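Long-range contacts in STU0660 (PDB 3ZTH), which probably binds DNA as a large Csn2 protein of CRISPR-mediated bacterial immunity, and binds magnesium: residues E14-A19 and S251-I256; I20-G25 and F234-S239; L244-E249 and E262-V267. One frame throughout, in Å; residues are numbered along the deposited sequence.

Interaction 1 (E14-A19 and S251-I256); sequences ELNIGA and SRFVNI
Two sheets of this Csn2 protein, whose family belongs to the P-loop NTPase clan, meet: strand 13-16, an outer strand of the small antiparallel sheet, crosses near strand 254-257, which lies inside the mixed sheet. The short axes approach to 6.9 Å at 158°, too far apart for backbone pairing, and side-chain amides fill the gap.

Asn-255 does the bridging. Its CB rises toward strand 13-16, with CG set beside its backbone N, and the amide then lies along the backbone of Asn-16. Asn-255 OD1 accepts Asn-16 N at 2.8 Å in an almost straight bond (177°), in the carbonyl plane and on a lone pair. Its ND2 donates a hydrogen bond to Asn-16 O at 2.9 Å, from above that carbonyl plane rather than along a lone pair; the oxygen lies in the amide plane, so the two bonds fix the amide's rotation. Asn-16 returns the grip: with CG anti to its backbone N, its ND2 reaches Arg-252 O at 2.8 Å, and one water accepts from both ND2 and Arg-252 NH1. OD1 of Asn-16 has a weak hydrogen bond with Lys-2 NZ.

Phe-253 closes the other end. Asn-16 O sits in its ring plane at the edge, while Gly-18 CA sits over the ring face, a CH-pi contact 3.5 Å from the Phe-253 ring centroid and 10° off the normal.

Interaction 2 (I20-G25 and F234-S239); sequences ITQIVG and FILFPS
Ile-23 CG1 and Phe-237 CG lie beside the backbone N (chi1 -68° and -70°), and the two side chains run alongside and point the same way in the parallel beta-sheet core of this P-loop NTPase-clan protein. Ile-23 CD1 meets the ring obliquely, 3.8 Å from Phe-237 CZ, and also packs on Ile-235 CG2.

The backbones supply the register. Segments 20-24 and 234-237 of the two strands run 23° apart, and Thr-21 is gripped from both its polar backbone atoms: its N donates to Phe-234 O at 2.7 Å, and its O accepts Leu-236 N in the carbonyl plane. Leu-236 O then takes Ile-23 N nearly along its C=O axis. Ile-20, Gln-22, Phe-234 and Leu-236 share one sheet face, where helix 212-228 covers Ile-20, Phe-234 and Leu-236; Thr-21 and Ile-235 occupy the reverse.

Past these bonds, Pro-238 has no N-H to continue the ladder. Its ring instead crosses Val-24 at about a right angle, CD lying 3.8 Å from Val-24 CG2. Val-24 stands near Gln-26 and Asp-240, which bind magnesium. A water joins the two backbones, donating to Ile-23 O at 2.7 Å and to Pro-238 O at 2.8 Å.

Interaction 3 (L244-E249 and E262-V267); sequences LKIDEE and EHLYDV
Three apolar side chains and one bent glutamate carry the contact between the loop segment 244-249 and segment 262-267, which leaves strand 261-263 and enters helix 267-277. Ile-246 and Leu-264 have the same shape: CG1 of the one and CG of the other lie beside the backbone N, and the chain then runs extended to CD1. Both CB atoms point toward the opposite segment. The chains cross at about a right angle and meet tip to tip, with Ile-246 CD1 3.7 Å from Leu-264 CD1. The second branch of Ile-246, CG2, is anti to the backbone N and meets Val-267 CG2 obliquely at 4.1 Å.

In Val-267, CG1 is anti to the backbone N (chi1 -173°), while CG2, beside that N, faces the backbone of Asp-247, 3.6 Å from its O.

Glu-248 lies in an unusual conformation, chi1 -93°, and bends again at chi2 (-57°). The fold brings its carboxylate back over the first residue of the helix: Glu-248 OE2 lies 3.8 Å from Val-267 CB and accepts a hydrogen bond from the N of Glu-268. Glu-248 OE1 is also 4.2 Å from Asp-266 OD1, a like-charge approach that the N-terminal end of the helix dipole would be expected to ease; Asp-266 OD1 has a long, weak ion pair with Arg-252 NE as well.

Asp-266 occupies the N-cap position, but its side chain makes no capping bond. The site is thus a helix N-terminus whose second residue is bonded through its N-H by a loop carboxylate, beside a small apolar cluster.

Interaction 2 is the buried core, made of regular backbone bonds between parallel strands with mostly apolar side chains on the faces. Interactions 1 and 3 lie farther out and are only partly buried. All three reach the mixed sheet: strand 254-257, which carries interaction 1, pairs with strand 20-24 of interaction 2 through Asn-255 N and Gln-22 O, and through Ile-256 N and Glu-262 O with strand 261-263, from which the 262-267 segment of interaction 3 leaves. Chemistry shifts with place, from a peptide ladder in interaction 2, to side-chain amides joining two sheets in interaction 1, to aliphatic tips and an exposed carboxylate in interaction 3. Gln-22 NE2 also ties interaction 2 to the loop of interaction 3 at Lys-245 O.

Interaction 1 (E14-A19 and S251-I256)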
loop_
_atom_site.group_PDB
_atom_site.type_symbol
_atom_site.label_atom_id
_atom_site.label_comp_id
_atom_site.label_asym_id
_atom_site.label_seq_id
_atom_site.Cartn_x
_atom_site.Cartn_y
_atom_site.Cartn_z
ATOM N N GLU A 14 -13.485 27.476 -30.896
ATOM C CA GLU A 14 -14.015 26.723 -32.032
ATOM C C GLU A 14 -12.907 26.000 -32.785
ATOM O O GLU A 14 -11.878 26.580 -33.104
ATOM C CB GLU A 14 -14.756 27.653 -33.002
ATOM C CG GLU A 14 -15.559 26.918 -34.070
ATOM C CD GLU A 14 -16.378 27.856 -34.929
ATOM O OE1 GLU A 14 -16.841 28.882 -34.388
ATOM O OE2 GLU A 14 -16.569 27.567 -36.135
ATOM N N LEU A 15 -13.138 24.728 -33.068
ATOM C CA LEU A 15 -12.177 23.900 -33.775
ATOM C C LEU A 15 -12.868 23.115 -34.893
ATOM O O LEU A 15 -13.811 22.356 -34.652
ATOM C CB LEU A 15 -11.541 22.923 -32.791
ATOM C CG LEU A 15 -10.137 23.114 -32.207
ATOM C CD1 LEU A 15 -9.755 24.574 -32.087
ATOM C CD2 LEU A 15 -10.114 22.420 -30.848
ATOM N N ASN A 16 -12.410 23.296 -36.118
ATOM C CA ASN A 16 -12.996 22.561 -37.218
ATOM C C ASN A 16 -12.149 21.284 -37.326
ATOM O O ASN A 16 -10.992 21.325 -37.738
ATOM C CB ASN A 16 -12.925 23.415 -38.478
ATOM C CG ASN A 16 -13.945 23.015 -39.519
ATOM O OD1 ASN A 16 -15.011 22.497 -39.199
ATOM N ND2 ASN A 16 -13.632 23.285 -40.777
ATOM N N ILE A 17 -12.734 20.158 -36.924
ATOM C CA ILE A 17 -12.059 18.854 -36.911
ATOM C C ILE A 17 -12.252 17.991 -38.166
ATOM O O ILE A 17 -13.368 17.835 -38.664
ATOM C CB ILE A 17 -12.532 18.012 -35.695
ATOM C CG1 ILE A 17 -12.448 18.839 -34.405
ATOM C CG2 ILE A 17 -11.709 16.740 -35.593
ATOM C CD1 ILE A 17 -11.060 19.349 -34.065
ATOM N N GLY A 18 -11.154 17.413 -38.653
ATOM C CA GLY A 18 -11.199 16.561 -39.833
ATOM C C GLY A 18 -10.206 15.416 -39.701
ATOM O O GLY A 18 -9.427 15.393 -38.748
ATOM N N ALA A 19 -10.230 14.468 -40.639
ATOM C CA ALA A 19 -9.323 13.326 -40.597
ATOM C C ALA A 19 -7.965 13.798 -40.079
ATOM O O ALA A 19 -7.431 13.263 -39.102
ATOM C CB ALA A 19 -9.181 12.729 -41.981
ATOM N N SER A 251 -7.315 21.508 -45.831
ATOM C CA SER A 251 -7.368 22.964 -45.697
ATOM C C SER A 251 -8.323 23.530 -44.631
ATOM O O SER A 251 -7.928 24.340 -43.790
ATOM C CB SER A 251 -7.715 23.575 -47.052
ATOM O OG SER A 251 -7.514 24.971 -47.026
ATOM N N ARG A 252 -9.584 23.114 -44.683
ATOM C CA ARG A 252 -10.599 23.586 -43.752
ATOM C C ARG A 252 -10.355 23.172 -42.301
ATOM O O ARG A 252 -10.928 23.746 -41.378
ATOM C CB ARG A 252 -11.976 23.092 -44.208
ATOM C CG ARG A 252 -12.498 23.814 -45.450
ATOM C CD ARG A 252 -13.868 23.298 -45.901
ATOM N NE ARG A 252 -13.803 21.925 -46.402
ATOM C CZ ARG A 252 -14.333 20.867 -45.790
ATOM N NH1 ARG A 252 -14.982 21.016 -44.638
ATOM N NH2 ARG A 252 -14.208 19.656 -46.329
ATOM N N PHE A 253 -9.494 22.185 -42.094
ATOM C CA PHE A 253 -9.222 21.722 -40.749
ATOM C C PHE A 253 -7.951 22.301 -40.145
ATOM O O PHE A 253 -7.457 21.827 -39.115
ATOM C CB PHE A 253 -9.223 20.198 -40.748
ATOM C CG PHE A 253 -10.446 19.632 -41.393
ATOM C CD1 PHE A 253 -11.713 19.952 -40.897
ATOM C CD2 PHE A 253 -10.353 18.874 -42.557
ATOM C CE1 PHE A 253 -12.866 19.533 -41.553
ATOM C CE2 PHE A 253 -11.504 18.448 -43.225
ATOM C CZ PHE A 253 -12.760 18.778 -42.726
ATOM N N VAL A 254 -7.431 23.334 -40.796
ATOM C CA VAL A 254 -6.262 24.032 -40.300
ATOM C C VAL A 254 -6.860 25.136 -39.452
ATOM O O VAL A 254 -7.478 26.059 -39.970
ATOM C CB VAL A 254 -5.445 24.655 -41.429
ATOM C CG1 VAL A 254 -4.385 25.565 -40.854
ATOM C CG2 VAL A 254 -4.802 23.564 -42.265
ATOM N N ASN A 255 -6.703 25.020 -38.142
ATOM C CA ASN A 255 -7.244 26.006 -37.223
ATOM C C ASN A 255 -6.176 26.986 -36.746
ATOM O O ASN A 255 -5.152 26.583 -36.181
ATOM C CB ASN A 255 -7.888 25.288 -36.033
ATOM C CG ASN A 255 -9.158 24.533 -36.423
ATOM O OD1 ASN A 255 -10.248 25.112 -36.496
ATOM N ND2 ASN A 255 -9.015 23.245 -36.696
ATOM N N ILE A 256 -6.416 28.270 -36.983
ATOM C CA ILE A 256 -5.479 29.308 -36.581
ATOM C C ILE A 256 -5.912 29.865 -35.235
ATOM O O ILE A 256 -7.013 30.399 -35.112
ATOM C CB ILE A 256 -5.466 30.471 -37.592
ATOM C CG1 ILE A 256 -5.330 29.929 -39.013
ATOM C CG2 ILE A 256 -4.319 31.431 -37.274
ATOM C CD1 ILE A 256 -5.476 30.991 -40.081
HETATM O O HOH W 1 -16.013 23.311 -42.951
#

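Interaction 2 (I20-G25 and F234-S239)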
loop_
_atom_site.group_PDB
_atom_site.type_symbol
_atom_site.label_atom_id
_atom_site.label_comp_id
_atom_site.label_asym_id
_atom_site.label_seq_id
_atom_site.Cartn_x
_atom_site.Cartn_y
_atom_site.Cartn_z
ATOM N N ILE A 20 -7.411 14.809 -40.736
ATOM C CA ILE A 20 -6.144 15.369 -40.308
ATOM C C ILE A 20 -6.361 16.835 -39.953
ATOM O O ILE A 20 -6.537 17.689 -40.823
ATOM C CB ILE A 20 -5.056 15.218 -41.400
ATOM C CG1 ILE A 20 -4.743 13.733 -41.605
ATOM C CG2 ILE A 20 -3.775 15.928 -40.976
ATOM C CD1 ILE A 20 -3.630 13.469 -42.586
ATOM N N THR A 21 -6.373 17.107 -38.656
ATOM C CA THR A 21 -6.573 18.453 -38.130
ATOM C C THR A 21 -5.247 19.067 -37.665
ATOM O O THR A 21 -4.440 18.397 -37.011
ATOM C CB THR A 21 -7.539 18.417 -36.924
ATOM O OG1 THR A 21 -8.770 17.811 -37.322
ATOM C CG2 THR A 21 -7.810 19.832 -36.398
ATOM N N GLN A 22 -5.031 20.337 -37.994
ATOM C CA GLN A 22 -3.809 21.040 -37.596
ATOM C C GLN A 22 -4.125 22.342 -36.861
ATOM O O GLN A 22 -4.848 23.203 -37.364
ATOM C CB GLN A 22 -2.937 21.334 -38.817
ATOM C CG GLN A 22 -2.486 20.083 -39.574
ATOM C CD GLN A 22 -1.698 20.410 -40.830
ATOM O OE1 GLN A 22 -0.482 20.631 -40.786
ATOM N NE2 GLN A 22 -2.392 20.456 -41.959
ATOM N N ILE A 23 -3.588 22.471 -35.657
ATOM C CA ILE A 23 -3.806 23.652 -34.842
ATOM C C ILE A 23 -2.512 24.442 -34.834
ATOM O O ILE A 23 -1.477 23.956 -34.387
ATOM C CB ILE A 23 -4.224 23.259 -33.405
ATOM C CG1 ILE A 23 -5.615 22.628 -33.442
ATOM C CG2 ILE A 23 -4.241 24.488 -32.494
ATOM C CD1 ILE A 23 -6.067 22.068 -32.130
ATOM N N VAL A 24 -2.587 25.665 -35.341
ATOM C CA VAL A 24 -1.426 26.539 -35.455
ATOM C C VAL A 24 -1.771 27.923 -34.907
ATOM O O VAL A 24 -2.910 28.168 -34.520
ATOM C CB VAL A 24 -1.026 26.648 -36.938
ATOM C CG1 VAL A 24 0.006 27.702 -37.119
ATOM C CG2 VAL A 24 -0.486 25.314 -37.436
ATOM N N GLY A 25 -0.805 28.833 -34.872
ATOM C CA GLY A 25 -1.104 30.159 -34.366
ATOM C C GLY A 25 -0.048 30.694 -33.423
ATOM O O GLY A 25 0.779 29.943 -32.910
ATOM N N PHE A 234 -6.648 12.538 -36.626
ATOM C CA PHE A 234 -5.395 13.092 -36.129
ATOM C C PHE A 234 -5.531 14.596 -35.830
ATOM O O PHE A 234 -6.143 15.340 -36.599
ATOM C CB PHE A 234 -4.296 12.900 -37.181
ATOM C CG PHE A 234 -3.630 11.553 -37.144
ATOM C CD1 PHE A 234 -2.641 11.280 -36.210
ATOM C CD2 PHE A 234 -3.954 10.573 -38.079
ATOM C CE1 PHE A 234 -1.976 10.044 -36.214
ATOM C CE2 PHE A 234 -3.300 9.339 -38.090
ATOM C CZ PHE A 234 -2.314 9.077 -37.161
ATOM N N ILE A 235 -4.979 15.030 -34.701
ATOM C CA ILE A 235 -4.966 16.448 -34.337
ATOM C C ILE A 235 -3.501 16.776 -34.058
ATOM O O ILE A 235 -2.929 16.279 -33.086
ATOM C CB ILE A 235 -5.760 16.759 -33.065
ATOM C CG1 ILE A 235 -7.256 16.593 -33.310
ATOM C CG2 ILE A 235 -5.515 18.211 -32.652
ATOM C CD1 ILE A 235 -8.115 16.922 -32.077
ATOM N N LEU A 236 -2.904 17.597 -34.920
ATOM C CA LEU A 236 -1.503 17.993 -34.802
ATOM C C LEU A 236 -1.354 19.462 -34.381
ATOM O O LEU A 236 -2.238 20.277 -34.630
ATOM C CB LEU A 236 -0.796 17.787 -36.148
ATOM C CG LEU A 236 -1.080 16.481 -36.919
ATOM C CD1 LEU A 236 -0.437 16.549 -38.300
ATOM C CD2 LEU A 236 -0.554 15.280 -36.155
ATOM N N PHE A 237 -0.234 19.783 -33.739
ATOM C CA PHE A 237 0.083 21.149 -33.312
ATOM C C PHE A 237 1.433 21.478 -33.946
ATOM O O PHE A 237 2.479 21.402 -33.289
ATOM C CB PHE A 237 0.205 21.230 -31.788
ATOM C CG PHE A 237 -1.097 21.063 -31.066
ATOM C CD1 PHE A 237 -1.628 19.794 -30.845
ATOM C CD2 PHE A 237 -1.794 22.173 -30.605
ATOM C CE1 PHE A 237 -2.831 19.630 -30.175
ATOM C CE2 PHE A 237 -2.999 22.024 -29.930
ATOM C CZ PHE A 237 -3.521 20.745 -29.715
ATOM N N PRO A 238 1.430 21.830 -35.241
ATOM C CA PRO A 238 2.659 22.163 -35.973
ATOM C C PRO A 238 3.359 23.419 -35.490
ATOM O O PRO A 238 2.730 24.322 -34.939
ATOM C CB PRO A 238 2.182 22.320 -37.415
ATOM C CG PRO A 238 0.940 21.494 -37.473
ATOM C CD PRO A 238 0.274 21.794 -36.153
ATOM N N SER A 239 4.669 23.460 -35.708
ATOM C CA SER A 239 5.497 24.609 -35.349
ATOM C C SER A 239 5.154 25.717 -36.338
ATOM O O SER A 239 4.430 25.494 -37.306
ATOM C CB SER A 239 6.978 24.270 -35.500
ATOM O OG SER A 239 7.262 22.996 -34.958
HETATM O O HOH W 2 0.724 24.767 -33.067
#

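Interaction 3 (L244-E249 and E262-V267)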
loop_
_atom_site.group_PDB
_atom_site.type_symbol
_atom_site.label_atom_id
_atom_site.label_comp_id
_atom_site.label_asym_id
_atom_site.label_seq_id
_atom_site.Cartn_x
_atom_site.Cartn_y
_atom_site.Cartn_z
ATOM N N LEU A 244 3.643 22.669 -41.205
ATOM C CA LEU A 244 2.235 22.733 -41.569
ATOM C C LEU A 244 2.062 22.291 -43.027
ATOM O O LEU A 244 2.746 22.791 -43.914
ATOM C CB LEU A 244 1.734 24.166 -41.402
ATOM C CG LEU A 244 0.277 24.455 -41.747
ATOM C CD1 LEU A 244 -0.640 23.668 -40.808
ATOM C CD2 LEU A 244 0.028 25.960 -41.641
ATOM N N LYS A 245 1.156 21.346 -43.270
ATOM C CA LYS A 245 0.903 20.854 -44.626
ATOM C C LYS A 245 -0.495 21.275 -45.057
ATOM O O LYS A 245 -1.475 20.946 -44.389
ATOM C CB LYS A 245 0.992 19.319 -44.680
ATOM C CG LYS A 245 2.319 18.733 -44.229
ATOM C CD LYS A 245 3.474 19.226 -45.097
ATOM C CE LYS A 245 4.820 18.789 -44.526
ATOM N NZ LYS A 245 5.986 19.299 -45.318
ATOM N N ILE A 246 -0.591 21.995 -46.167
ATOM C CA ILE A 246 -1.885 22.441 -46.673
ATOM C C ILE A 246 -2.205 21.868 -48.052
ATOM O O ILE A 246 -1.385 21.949 -48.964
ATOM C CB ILE A 246 -1.948 23.989 -46.769
ATOM C CG1 ILE A 246 -1.919 24.599 -45.367
ATOM C CG2 ILE A 246 -3.197 24.425 -47.514
ATOM C CD1 ILE A 246 -1.979 26.110 -45.354
ATOM N N ASP A 247 -3.389 21.270 -48.186
ATOM C CA ASP A 247 -3.854 20.731 -49.468
ATOM C C ASP A 247 -5.369 20.916 -49.529
ATOM O O ASP A 247 -5.972 21.384 -48.562
ATOM C CB ASP A 247 -3.479 19.247 -49.650
ATOM C CG ASP A 247 -4.114 18.336 -48.610
ATOM O OD1 ASP A 247 -5.328 18.472 -48.342
ATOM O OD2 ASP A 247 -3.397 17.461 -48.070
ATOM N N GLU A 248 -5.982 20.562 -50.655
ATOM C CA GLU A 248 -7.426 20.722 -50.809
ATOM C C GLU A 248 -8.263 19.982 -49.769
ATOM O O GLU A 248 -9.295 20.484 -49.329
ATOM C CB GLU A 248 -7.882 20.281 -52.210
ATOM C CG GLU A 248 -7.958 21.410 -53.240
ATOM C CD GLU A 248 -8.886 22.564 -52.817
ATOM O OE1 GLU A 248 -9.400 22.559 -51.670
ATOM O OE2 GLU A 248 -9.093 23.486 -53.639
ATOM N N GLU A 249 -7.816 18.801 -49.370
ATOM C CA GLU A 249 -8.553 18.000 -48.411
ATOM C C GLU A 249 -8.531 18.474 -46.966
ATOM O O GLU A 249 -9.580 18.549 -46.331
ATOM C CB GLU A 249 -8.066 16.552 -48.466
ATOM C CG GLU A 249 -8.132 15.960 -49.858
ATOM C CD GLU A 249 -9.462 16.253 -50.539
ATOM O OE1 GLU A 249 -10.514 15.832 -50.002
ATOM O OE2 GLU A 249 -9.454 16.912 -51.607
ATOM N N GLU A 262 -9.923 31.271 -36.116
ATOM C CA GLU A 262 -10.582 31.032 -37.398
ATOM C C GLU A 262 -9.946 29.796 -38.018
ATOM O O GLU A 262 -8.818 29.438 -37.683
ATOM C CB GLU A 262 -10.346 32.199 -38.365
ATOM C CG GLU A 262 -10.703 33.590 -37.849
ATOM C CD GLU A 262 -12.207 33.882 -37.835
ATOM O OE1 GLU A 262 -13.010 33.034 -38.300
ATOM O OE2 GLU A 262 -12.582 34.978 -37.352
ATOM N N HIS A 263 -10.666 29.127 -38.909
ATOM C CA HIS A 263 -10.085 27.989 -39.602
ATOM C C HIS A 263 -10.027 28.404 -41.066
ATOM O O HIS A 263 -10.803 29.259 -41.497
ATOM C CB HIS A 263 -10.909 26.714 -39.396
ATOM C CG HIS A 263 -12.325 26.808 -39.863
ATOM N ND1 HIS A 263 -12.665 26.951 -41.191
ATOM C CD2 HIS A 263 -13.493 26.720 -39.184
ATOM C CE1 HIS A 263 -13.982 26.942 -41.310
ATOM N NE2 HIS A 263 -14.508 26.803 -40.107
ATOM N N LEU A 264 -9.077 27.855 -41.821
ATOM C CA LEU A 264 -8.948 28.208 -43.232
ATOM C C LEU A 264 -10.153 27.730 -44.030
ATOM O O LEU A 264 -10.949 26.903 -43.558
ATOM C CB LEU A 264 -7.675 27.604 -43.839
ATOM C CG LEU A 264 -6.313 28.132 -43.365
ATOM C CD1 LEU A 264 -5.198 27.403 -44.095
ATOM C CD2 LEU A 264 -6.223 29.625 -43.614
ATOM N N TYR A 265 -10.280 28.272 -45.237
ATOM C CA TYR A 265 -11.358 27.916 -46.156
ATOM C C TYR A 265 -10.747 26.929 -47.151
ATOM O O TYR A 265 -9.624 26.461 -46.953
ATOM C CB TYR A 265 -11.838 29.148 -46.933
ATOM C CG TYR A 265 -12.351 30.305 -46.100
ATOM C CD1 TYR A 265 -13.518 30.191 -45.333
ATOM C CD2 TYR A 265 -11.702 31.539 -46.131
ATOM C CE1 TYR A 265 -14.028 31.284 -44.625
ATOM C CE2 TYR A 265 -12.200 32.640 -45.429
ATOM C CZ TYR A 265 -13.362 32.507 -44.684
ATOM O OH TYR A 265 -13.859 33.617 -44.029
ATOM N N ASP A 266 -11.483 26.607 -48.211
ATOM C CA ASP A 266 -10.951 25.713 -49.234
ATOM C C ASP A 266 -9.865 26.505 -49.949
ATOM O O ASP A 266 -9.961 27.732 -50.064
ATOM C CB ASP A 266 -12.035 25.309 -50.235
ATOM C CG ASP A 266 -13.080 24.394 -49.627
ATOM O OD1 ASP A 266 -12.727 23.273 -49.196
ATOM O OD2 ASP A 266 -14.261 24.801 -49.578
ATOM N N VAL A 267 -8.838 25.803 -50.414
ATOM C CA VAL A 267 -7.713 26.422 -51.106
ATOM C C VAL A 267 -8.101 27.145 -52.401
ATOM O O VAL A 267 -7.682 28.279 -52.633
ATOM C CB VAL A 267 -6.632 25.365 -51.428
ATOM C CG1 VAL A 267 -5.391 26.034 -51.995
ATOM C CG2 VAL A 267 -6.300 24.580 -50.167
#